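Local coordinates for protein transcriptional regulator, TetR family (Marinobacter aquaeolei, PDB 3NNR) that probably binds DNA through an N-terminal helix-turn-helix domain, as a dimeric transcriptional regulator of the TetR family, at residues L15-R24 with W93-D101; A137-L147 with E194-Y202. All coordinates share one frame; numbering follows the deposited sequence.

Contact 1: residues L15-R24 with W93-D101; sequences LELFNDKGER and WSYRFFHRD. With SO4 (sulfate ion), chain D.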
loop_
_atom_site.group_PDB
_atom_site.type_symbol
_atom_site.label_atom_id
_atom_site.label_comp_id
_atom_site.label_asym_id
_atom_site.label_seq_id
_atom_site.Cartn_x
_atom_site.Cartn_y
_atom_site.Cartn_z
ATOM N N LEU A 15 13.897 -15.505 8.416
ATOM C CA LEU A 15 12.955 -14.405 8.695
ATOM C C LEU A 15 13.675 -13.133 9.212
ATOM O O LEU A 15 13.383 -12.032 8.742
ATOM C CB LEU A 15 11.874 -14.868 9.695
ATOM C CG LEU A 15 10.829 -13.851 10.192
ATOM C CD1 LEU A 15 9.956 -13.368 9.054
ATOM C CD2 LEU A 15 10.011 -14.471 11.332
ATOM N N GLU A 16 14.624 -13.317 10.142
ATOM C CA GLU A 16 15.417 -12.218 10.752
ATOM C C GLU A 16 16.250 -11.494 9.697
ATOM O O GLU A 16 16.270 -10.260 9.649
ATOM C CB GLU A 16 16.378 -12.735 11.852
ATOM C CG GLU A 16 17.156 -11.633 12.633
ATOM C CD GLU A 16 18.410 -12.143 13.342
ATOM O OE1 GLU A 16 18.443 -13.316 13.778
ATOM O OE2 GLU A 16 19.369 -11.351 13.463
ATOM N N LEU A 17 16.955 -12.274 8.870
ATOM C CA LEU A 17 17.810 -11.721 7.802
ATOM C C LEU A 17 16.940 -11.045 6.724
ATOM O O LEU A 17 17.232 -9.928 6.344
ATOM C CB LEU A 17 18.729 -12.792 7.218
ATOM C CG LEU A 17 19.851 -13.322 8.127
ATOM C CD1 LEU A 17 20.394 -14.579 7.552
ATOM C CD2 LEU A 17 20.990 -12.304 8.359
ATOM N N PHE A 18 15.833 -11.672 6.307
ATOM C CA PHE A 18 14.933 -11.050 5.339
ATOM C C PHE A 18 14.362 -9.715 5.853
ATOM O O PHE A 18 14.392 -8.762 5.124
ATOM C CB PHE A 18 13.777 -11.961 4.866
ATOM C CG PHE A 18 14.203 -13.255 4.175
ATOM C CD1 PHE A 18 15.434 -13.404 3.519
ATOM C CD2 PHE A 18 13.296 -14.314 4.101
ATOM C CE1 PHE A 18 15.778 -14.636 2.882
ATOM C CE2 PHE A 18 13.618 -15.532 3.458
ATOM C CZ PHE A 18 14.871 -15.680 2.845
ATOM N N ASN A 19 13.873 -9.671 7.092
ATOM C CA ASN A 19 13.307 -8.466 7.706
ATOM C C ASN A 19 14.340 -7.345 7.864
ATOM O O ASN A 19 14.039 -6.172 7.582
ATOM C CB ASN A 19 12.733 -8.756 9.116
ATOM C CG ASN A 19 11.389 -9.511 9.127
ATOM O OD1 ASN A 19 10.686 -9.662 8.127
ATOM N ND2 ASN A 19 11.007 -9.936 10.319
ATOM N N ASP A 20 15.548 -7.714 8.265
ATOM C CA ASP A 20 16.610 -6.769 8.550
ATOM C C ASP A 20 17.330 -6.274 7.286
ATOM O O ASP A 20 17.541 -5.071 7.146
ATOM C CB ASP A 20 17.619 -7.386 9.539
ATOM C CG ASP A 20 18.630 -6.367 10.078
ATOM O OD1 ASP A 20 18.189 -5.347 10.674
ATOM O OD2 ASP A 20 19.862 -6.601 9.938
ATOM N N LYS A 21 17.741 -7.187 6.399
ATOM C CA LYS A 21 18.502 -6.821 5.170
ATOM C C LYS A 21 17.683 -6.772 3.862
ATOM O O LYS A 21 18.146 -6.207 2.888
ATOM C CB LYS A 21 19.675 -7.796 4.952
ATOM C CG LYS A 21 20.674 -7.990 6.095
ATOM C CD LYS A 21 21.508 -6.801 6.374
ATOM C CE LYS A 21 22.604 -7.137 7.402
ATOM N NZ LYS A 21 23.287 -5.907 7.948
ATOM N N GLY A 22 16.497 -7.366 3.829
ATOM C CA GLY A 22 15.667 -7.426 2.616
ATOM C C GLY A 22 15.872 -8.786 1.986
ATOM O O GLY A 22 17.022 -9.218 1.838
ATOM N N GLU A 23 14.800 -9.464 1.585
ATOM C CA GLU A 23 14.980 -10.780 0.948
ATOM C C GLU A 23 15.810 -10.690 -0.351
ATOM O O GLU A 23 16.517 -11.619 -0.685
ATOM C CB GLU A 23 13.654 -11.530 0.737
ATOM C CG GLU A 23 12.958 -11.306 -0.595
ATOM C CD GLU A 23 13.535 -12.104 -1.743
ATOM O OE1 GLU A 23 14.121 -13.204 -1.552
ATOM O OE2 GLU A 23 13.372 -11.618 -2.864
ATOM N N ARG A 24 15.653 -9.598 -1.078
ATOM C CA ARG A 24 16.420 -9.257 -2.280
ATOM C C ARG A 24 17.910 -9.588 -2.068
ATOM O O ARG A 24 18.534 -10.266 -2.883
ATOM C CB ARG A 24 16.339 -7.740 -2.512
ATOM C CG ARG A 24 15.963 -7.258 -3.895
ATOM C CD ARG A 24 16.656 -5.955 -4.278
ATOM N NE ARG A 24 15.745 -4.913 -4.742
ATOM C CZ ARG A 24 16.096 -3.826 -5.463
ATOM N NH1 ARG A 24 17.351 -3.601 -5.920
ATOM N NH2 ARG A 24 15.139 -2.952 -5.779
ATOM N N TRP A 93 4.402 -6.298 11.223
ATOM C CA TRP A 93 5.762 -5.934 11.638
ATOM C C TRP A 93 6.648 -7.173 11.637
ATOM O O TRP A 93 7.754 -7.150 11.074
ATOM C CB TRP A 93 5.831 -5.255 13.032
ATOM C CG TRP A 93 7.257 -5.046 13.502
ATOM C CD1 TRP A 93 7.984 -5.840 14.374
ATOM C CD2 TRP A 93 8.144 -4.008 13.080
ATOM N NE1 TRP A 93 9.263 -5.334 14.523
ATOM C CE2 TRP A 93 9.385 -4.211 13.742
ATOM C CE3 TRP A 93 8.015 -2.934 12.203
ATOM C CZ2 TRP A 93 10.493 -3.356 13.551
ATOM C CZ3 TRP A 93 9.123 -2.071 12.007
ATOM C CH2 TRP A 93 10.345 -2.297 12.685
ATOM N N SER A 94 6.166 -8.249 12.262
ATOM C CA SER A 94 6.995 -9.455 12.448
ATOM C C SER A 94 7.382 -10.139 11.127
ATOM O O SER A 94 8.412 -10.818 11.068
ATOM C CB SER A 94 6.332 -10.435 13.437
ATOM O OG SER A 94 6.230 -9.867 14.741
ATOM N N TYR A 95 6.569 -9.942 10.088
ATOM C CA TYR A 95 6.791 -10.525 8.787
ATOM C C TYR A 95 6.944 -9.400 7.751
ATOM O O TYR A 95 6.625 -9.577 6.576
ATOM C CB TYR A 95 5.620 -11.469 8.474
ATOM C CG TYR A 95 5.625 -12.704 9.348
ATOM C CD1 TYR A 95 5.163 -12.652 10.667
ATOM C CD2 TYR A 95 6.099 -13.938 8.870
ATOM C CE1 TYR A 95 5.180 -13.772 11.508
ATOM C CE2 TYR A 95 6.115 -15.103 9.718
ATOM C CZ TYR A 95 5.646 -15.003 11.043
ATOM O OH TYR A 95 5.640 -16.099 11.929
ATOM N N ARG A 96 7.522 -8.268 8.177
ATOM C CA ARG A 96 7.646 -7.076 7.321
ATOM C C ARG A 96 8.317 -7.317 5.970
ATOM O O ARG A 96 8.004 -6.596 5.012
ATOM C CB ARG A 96 8.281 -5.860 8.068
ATOM C CG ARG A 96 9.797 -5.881 8.181
ATOM C CD ARG A 96 10.368 -5.002 9.320
ATOM N NE ARG A 96 10.288 -5.781 10.544
ATOM C CZ ARG A 96 11.291 -6.132 11.346
ATOM N NH1 ARG A 96 12.534 -5.689 11.175
ATOM N NH2 ARG A 96 11.015 -6.888 12.402
ATOM N N PHE A 97 9.215 -8.298 5.897
ATOM C CA PHE A 97 9.927 -8.642 4.634
ATOM C C PHE A 97 8.969 -9.046 3.499
ATOM O O PHE A 97 9.255 -8.813 2.327
ATOM C CB PHE A 97 10.950 -9.786 4.833
ATOM C CG PHE A 97 10.354 -11.160 4.655
ATOM C CD1 PHE A 97 9.635 -11.754 5.664
ATOM C CD2 PHE A 97 10.441 -11.822 3.413
ATOM C CE1 PHE A 97 9.037 -13.017 5.486
ATOM C CE2 PHE A 97 9.840 -13.048 3.215
ATOM C CZ PHE A 97 9.126 -13.654 4.257
ATOM N N PHE A 98 7.852 -9.661 3.859
ATOM C CA PHE A 98 6.904 -10.200 2.891
ATOM C C PHE A 98 6.227 -9.117 2.047
ATOM O O PHE A 98 6.373 -9.107 0.825
ATOM C CB PHE A 98 5.895 -11.079 3.612
ATOM C CG PHE A 98 5.015 -11.855 2.710
ATOM C CD1 PHE A 98 5.477 -13.007 2.114
ATOM C CD2 PHE A 98 3.703 -11.465 2.491
ATOM C CE1 PHE A 98 4.662 -13.740 1.275
ATOM C CE2 PHE A 98 2.880 -12.191 1.660
ATOM C CZ PHE A 98 3.363 -13.326 1.043
ATOM N N HIS A 99 5.561 -8.172 2.700
ATOM C CA HIS A 99 4.856 -7.091 1.966
ATOM C C HIS A 99 5.776 -6.133 1.212
ATOM O O HIS A 99 5.349 -5.498 0.239
ATOM C CB HIS A 99 3.899 -6.345 2.877
ATOM C CG HIS A 99 2.896 -7.253 3.505
ATOM N ND1 HIS A 99 3.169 -7.965 4.656
ATOM C CD2 HIS A 99 1.652 -7.622 3.110
ATOM C CE1 HIS A 99 2.119 -8.711 4.955
ATOM N NE2 HIS A 99 1.184 -8.519 4.037
ATOM N N ARG A 100 7.036 -6.088 1.630
ATOM C CA ARG A 100 8.041 -5.228 1.032
ATOM C C ARG A 100 8.431 -5.698 -0.373
ATOM O O ARG A 100 8.548 -4.871 -1.279
ATOM C CB ARG A 100 9.241 -5.172 1.954
ATOM C CG ARG A 100 10.384 -4.294 1.502
ATOM C CD ARG A 100 11.243 -3.972 2.718
ATOM N NE ARG A 100 11.896 -5.139 3.258
ATOM C CZ ARG A 100 12.336 -5.301 4.508
ATOM N NH1 ARG A 100 12.148 -4.408 5.459
ATOM N NH2 ARG A 100 12.950 -6.430 4.818
ATOM N N ASP A 101 8.609 -7.010 -0.544
ATOM C CA ASP A 101 8.983 -7.603 -1.816
ATOM C C ASP A 101 7.834 -8.430 -2.379
ATOM O O ASP A 101 8.041 -9.304 -3.246
ATOM C CB ASP A 101 10.288 -8.416 -1.653
ATOM C CG ASP A 101 11.540 -7.554 -1.768
ATOM O OD1 ASP A 101 11.573 -6.668 -2.655
ATOM O OD2 ASP A 101 12.531 -7.824 -1.054
HETATM S S SO4 D . 13.921 -2.533 9.295
HETATM O O1 SO4 D . 13.784 -1.322 10.111
HETATM O O2 SO4 D . 14.855 -2.436 8.142
HETATM O O3 SO4 D . 14.428 -3.587 10.198
HETATM O O4 SO4 D . 12.560 -2.706 8.799
HETATM O O HOH W 1 11.905 -8.258 1.692
#
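N19 enters the turn between helix 78-94 and helix 96-100 as a knob among W93, S94, R96 and F97, and both ends of its amide are used there. ND2 gives a nearly straight bond to S94 O (2.8 Å, 161° at the hydrogen), approaching from above that carbonyl's plane, while OD1 accepts F97 N at 3.0 Å. Two bonds to successive parts of one turn fix the rotation of the amide.

On the side of F18 and F97 the packing is tight. A chi1 of 88° sets F97 CG between the backbone N and the carbonyl carbon; F18 CD2 then lies over one face of the ring and F98 CB over the other, while N19 OD1 sits in the ring plane at the edge. F18 CB comes within 3.5 Å of F97 CG, and L15 CD1 reaches F97 CE1 at 3.7 Å. Helices 28-35 and 49-67 cover F18 further.

The looser side is that of partly exposed R96. Its guanidinium is layered between N19 CB and the W93 indole, 27° from the N19 amide plane; NE is tied to W93 O (2.9 Å), and NH1 makes only a weak bond to a sulfate probably taken from the crystallisation liquor. An alanine at R96 would remove this layer and is likely to leave one side of the N19 amide uncovered and the sulfate without that bond.

A separate polar site adjoins the second subunit. R100 NH2 donates a hydrogen bond to N19 O (3.0 Å), which lies in the guanidinium plane although the donor stands above the carbonyl plane. A water joins E23 N, F97 O and D101 OD2, which also bonds Y104 of the second subunit.

The chemistry thus combines an apolar core with directional bonds at helix ends, a joint between the DNA-binding region and the regulatory helices that is consistent with coupling the two in this family.

Contact 2: residues A137-L147 with E194-Y202; sequences AGIIQPQPEDL and EVPYLTPEY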
loop_
_atom_site.group_PDB
_atom_site.type_symbol
_atom_site.label_atom_id
_atom_site.label_comp_id
_atom_site.label_asym_id
_atom_site.label_seq_id
_atom_site.Cartn_x
_atom_site.Cartn_y
_atom_site.Cartn_z
ATOM N N ALA A 137 -24.054 -5.754 17.153
ATOM C CA ALA A 137 -23.802 -5.268 18.520
ATOM C C ALA A 137 -24.248 -3.806 18.759
ATOM O O ALA A 137 -24.244 -3.360 19.904
ATOM C CB ALA A 137 -22.319 -5.433 18.878
ATOM N N GLY A 138 -24.616 -3.069 17.704
ATOM C CA GLY A 138 -25.043 -1.669 17.809
ATOM C C GLY A 138 -23.917 -0.655 17.897
ATOM O O GLY A 138 -24.137 0.470 18.332
ATOM N N ILE A 139 -22.720 -1.045 17.451
ATOM C CA ILE A 139 -21.520 -0.195 17.506
ATOM C C ILE A 139 -21.452 0.712 16.272
ATOM O O ILE A 139 -21.183 1.910 16.410
ATOM C CB ILE A 139 -20.235 -1.028 17.689
ATOM C CG1 ILE A 139 -20.336 -1.852 18.987
ATOM C CG2 ILE A 139 -19.027 -0.107 17.732
ATOM C CD1 ILE A 139 -19.176 -2.769 19.266
ATOM N N ILE A 140 -21.665 0.143 15.086
ATOM C CA ILE A 140 -21.752 0.932 13.849
ATOM C C ILE A 140 -23.151 0.762 13.275
ATOM O O ILE A 140 -23.901 -0.130 13.676
ATOM C CB ILE A 140 -20.647 0.588 12.783
ATOM C CG1 ILE A 140 -20.855 -0.780 12.099
ATOM C CG2 ILE A 140 -19.265 0.664 13.406
ATOM C CD1 ILE A 140 -19.839 -1.070 11.019
ATOM N N GLN A 141 -23.479 1.627 12.322
ATOM C CA GLN A 141 -24.769 1.576 11.625
ATOM C C GLN A 141 -24.683 0.469 10.566
ATOM O O GLN A 141 -23.652 0.345 9.912
ATOM C CB GLN A 141 -25.099 2.941 11.024
ATOM C CG GLN A 141 -25.374 3.979 12.125
ATOM C CD GLN A 141 -25.494 5.424 11.645
ATOM O OE1 GLN A 141 -25.271 5.752 10.470
ATOM N NE2 GLN A 141 -25.840 6.305 12.577
ATOM N N PRO A 142 -25.745 -0.354 10.413
ATOM C CA PRO A 142 -25.677 -1.446 9.435
ATOM C C PRO A 142 -25.631 -0.867 8.033
ATOM O O PRO A 142 -26.331 0.110 7.765
ATOM C CB PRO A 142 -26.986 -2.210 9.670
ATOM C CG PRO A 142 -27.947 -1.159 10.122
ATOM C CD PRO A 142 -27.130 -0.138 10.885
ATOM N N GLN A 143 -24.805 -1.439 7.160
ATOM C CA GLN A 143 -24.644 -0.923 5.793
ATOM C C GLN A 143 -24.972 -1.950 4.693
ATOM O O GLN A 143 -24.842 -3.152 4.937
ATOM C CB GLN A 143 -23.221 -0.354 5.626
ATOM C CG GLN A 143 -22.914 0.904 6.486
ATOM C CD GLN A 143 -23.872 2.111 6.225
ATOM O OE1 GLN A 143 -24.392 2.306 5.113
ATOM N NE2 GLN A 143 -24.095 2.919 7.265
ATOM N N PRO A 144 -25.390 -1.478 3.478
ATOM C CA PRO A 144 -25.679 -2.393 2.348
ATOM C C PRO A 144 -24.518 -3.319 2.009
ATOM O O PRO A 144 -23.370 -2.990 2.322
ATOM C CB PRO A 144 -25.961 -1.436 1.178
ATOM C CG PRO A 144 -26.457 -0.186 1.814
ATOM C CD PRO A 144 -25.716 -0.077 3.122
ATOM N N GLU A 145 -24.803 -4.455 1.374
ATOM C CA GLU A 145 -23.748 -5.446 1.064
ATOM C C GLU A 145 -22.577 -4.851 0.243
ATOM O O GLU A 145 -21.414 -5.162 0.525
ATOM C CB GLU A 145 -24.317 -6.700 0.367
ATOM C CG GLU A 145 -23.388 -7.941 0.471
ATOM C CD GLU A 145 -23.721 -9.081 -0.511
ATOM O OE1 GLU A 145 -24.830 -9.106 -1.107
ATOM O OE2 GLU A 145 -22.843 -9.964 -0.682
ATOM N N ASP A 146 -22.895 -3.967 -0.715
ATOM C CA ASP A 146 -21.888 -3.339 -1.598
ATOM C C ASP A 146 -21.008 -2.299 -0.926
ATOM O O ASP A 146 -19.787 -2.337 -1.097
ATOM C CB ASP A 146 -22.554 -2.741 -2.834
ATOM C CG ASP A 146 -23.157 -3.803 -3.729
ATOM O OD1 ASP A 146 -22.566 -4.902 -3.857
ATOM O OD2 ASP A 146 -24.215 -3.535 -4.337
ATOM N N LEU A 147 -21.618 -1.378 -0.182
ATOM C CA LEU A 147 -20.858 -0.351 0.555
ATOM C C LEU A 147 -19.966 -0.953 1.667
ATOM O O LEU A 147 -18.918 -0.390 1.986
ATOM C CB LEU A 147 -21.799 0.728 1.095
ATOM C CG LEU A 147 -21.262 1.896 1.937
ATOM C CD1 LEU A 147 -19.952 2.464 1.397
ATOM C CD2 LEU A 147 -22.339 3.023 2.072
ATOM N N GLU A 194 -14.363 4.352 9.943
ATOM C CA GLU A 194 -15.683 4.108 10.551
ATOM C C GLU A 194 -16.205 5.222 11.464
ATOM O O GLU A 194 -17.269 5.041 12.032
ATOM C CB GLU A 194 -15.706 2.741 11.258
ATOM C CG GLU A 194 -15.317 1.531 10.340
ATOM C CD GLU A 194 -16.258 1.283 9.129
ATOM O OE1 GLU A 194 -17.512 1.290 9.300
ATOM O OE2 GLU A 194 -15.727 1.042 8.008
ATOM N N VAL A 195 -15.500 6.362 11.571
ATOM C CA VAL A 195 -15.958 7.543 12.350
ATOM C C VAL A 195 -17.401 8.027 12.053
ATOM O O VAL A 195 -18.185 8.157 12.993
ATOM C CB VAL A 195 -14.975 8.776 12.221
ATOM C CG1 VAL A 195 -15.662 10.140 12.617
ATOM C CG2 VAL A 195 -13.714 8.537 13.047
ATOM N N PRO A 196 -17.746 8.312 10.777
ATOM C CA PRO A 196 -19.116 8.788 10.493
ATOM C C PRO A 196 -20.242 7.742 10.611
ATOM O O PRO A 196 -21.408 8.144 10.676
ATOM C CB PRO A 196 -19.012 9.308 9.067
ATOM C CG PRO A 196 -17.980 8.451 8.460
ATOM C CD PRO A 196 -16.977 8.153 9.532
ATOM N N TYR A 197 -19.907 6.443 10.618
ATOM C CA TYR A 197 -20.901 5.366 10.784
ATOM C C TYR A 197 -21.152 4.942 12.254
ATOM O O TYR A 197 -21.968 4.031 12.503
ATOM C CB TYR A 197 -20.524 4.131 9.957
ATOM C CG TYR A 197 -20.342 4.403 8.481
ATOM C CD1 TYR A 197 -21.434 4.792 7.674
ATOM C CD2 TYR A 197 -19.081 4.251 7.868
ATOM C CE1 TYR A 197 -21.272 5.049 6.289
ATOM C CE2 TYR A 197 -18.909 4.501 6.490
ATOM C CZ TYR A 197 -20.007 4.890 5.707
ATOM O OH TYR A 197 -19.822 5.117 4.361
ATOM N N LEU A 198 -20.480 5.581 13.217
ATOM C CA LEU A 198 -20.678 5.245 14.625
ATOM C C LEU A 198 -22.095 5.639 15.071
ATOM O O LEU A 198 -22.574 6.727 14.727
ATOM C CB LEU A 198 -19.634 5.930 15.518
ATOM C CG LEU A 198 -18.159 5.545 15.313
ATOM C CD1 LEU A 198 -17.263 6.404 16.148
ATOM C CD2 LEU A 198 -17.887 4.083 15.629
ATOM N N THR A 199 -22.757 4.728 15.796
ATOM C CA THR A 199 -24.101 4.958 16.363
ATOM C C THR A 199 -24.027 5.918 17.560
ATOM O O THR A 199 -22.940 6.104 18.141
ATOM C CB THR A 199 -24.749 3.652 16.901
ATOM O OG1 THR A 199 -23.903 3.079 17.909
ATOM C CG2 THR A 199 -24.965 2.636 15.792
ATOM N N PRO A 200 -25.177 6.524 17.941
ATOM C CA PRO A 200 -25.176 7.388 19.129
ATOM C C PRO A 200 -24.641 6.702 20.412
ATOM O O PRO A 200 -23.841 7.324 21.114
ATOM C CB PRO A 200 -26.648 7.794 19.254
ATOM C CG PRO A 200 -27.119 7.828 17.822
ATOM C CD PRO A 200 -26.436 6.671 17.170
ATOM N N GLU A 201 -25.045 5.445 20.671
ATOM C CA GLU A 201 -24.571 4.656 21.839
ATOM C C GLU A 201 -23.044 4.658 22.070
ATOM O O GLU A 201 -22.564 4.865 23.196
ATOM C CB GLU A 201 -24.934 3.163 21.701
ATOM C CG GLU A 201 -26.375 2.733 21.898
ATOM C CD GLU A 201 -26.469 1.269 22.404
ATOM O OE1 GLU A 201 -26.130 1.015 23.587
ATOM O OE2 GLU A 201 -26.884 0.375 21.632
ATOM N N TYR A 202 -22.312 4.412 20.980
ATOM C CA TYR A 202 -20.850 4.199 21.009
ATOM C C TYR A 202 -19.925 5.312 20.492
ATOM O O TYR A 202 -18.712 5.206 20.716
ATOM C CB TYR A 202 -20.531 2.882 20.271
ATOM C CG TYR A 202 -20.942 1.630 21.033
ATOM C CD1 TYR A 202 -22.236 1.111 20.901
ATOM C CD2 TYR A 202 -20.046 0.950 21.881
ATOM C CE1 TYR A 202 -22.642 -0.063 21.596
ATOM C CE2 TYR A 202 -20.449 -0.233 22.597
ATOM C CZ TYR A 202 -21.754 -0.726 22.442
ATOM O OH TYR A 202 -22.207 -1.859 23.101
#
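The alkyl chain of I139 meets the ring face of Y202, and the isoleucine can be followed outward from its backbone. Its CB carries CG2, which touches the near end of the ring at Y202 CG (4.2 Å), and CG1, which stands over the ring centre. The separation from CG1 to the Y202 centroid is 3.7 Å, only 4° off the ring normal, so this is a CH-pi contact over the face. With CG1 opposite the carbonyl carbon (chi1 -59°), the branch is brought over the tyrosine. L134, L78 and V206 of neighbouring helices add apolar contacts to I139.

Beside this pair the backbones are joined by a single beta bridge between I140 and L198. T199 N donates to I139 O at 3.3 Å, almost straight at 176°, and Q141 N donates to Y197 O at 2.8 Å. The hydroxyl of T199 adds a third bond, OG1 to G138 O at 2.7 Å. That carbonyl belongs to the glycine of a Schellman motif, whose positive phi ends helix 110-136.

Farther along, Q143 crosses the Y197 side chain at about a right angle, its NE2 approaching Y197 CD1 at 3.3 Å, and the methyls of L147 come to the phenol end, CD1 standing 4.0 Å from Y197 OH. I140 CD1 touches E194 OE1, while F131 and L134 of helix 110-136 pack against the I140 side chain.

Three hydrogen bonds therefore fix the register of two irregular connections, one leaving helix 110-136 and the other leading into helix 200-211. Two backbone bonds and one from a threonine hydroxyl hold the connections, and the aliphatic and aromatic side chains pack them against each other and against those two helices at this end of the regulatory domain.

How the contacts relate
Contact 1 closes before contact 2 opens along the chain, and the two lie on opposite sides of its centre, about 36 Å apart between centres and about 20 Å between nearest atoms. They do not touch, but helix 78-94 and helix 110-136 have residues near both. Contact 1 joins the N-terminal region holding the predicted helix-turn-helix to the regulatory helices, whereas contact 2 joins two connections within the regulatory region alone. Both reach the second subunit. In this all-helical dimer, the first therefore marks the domain boundary and the second a remote end of the regulatory bundle, with the helices between them providing the structural link.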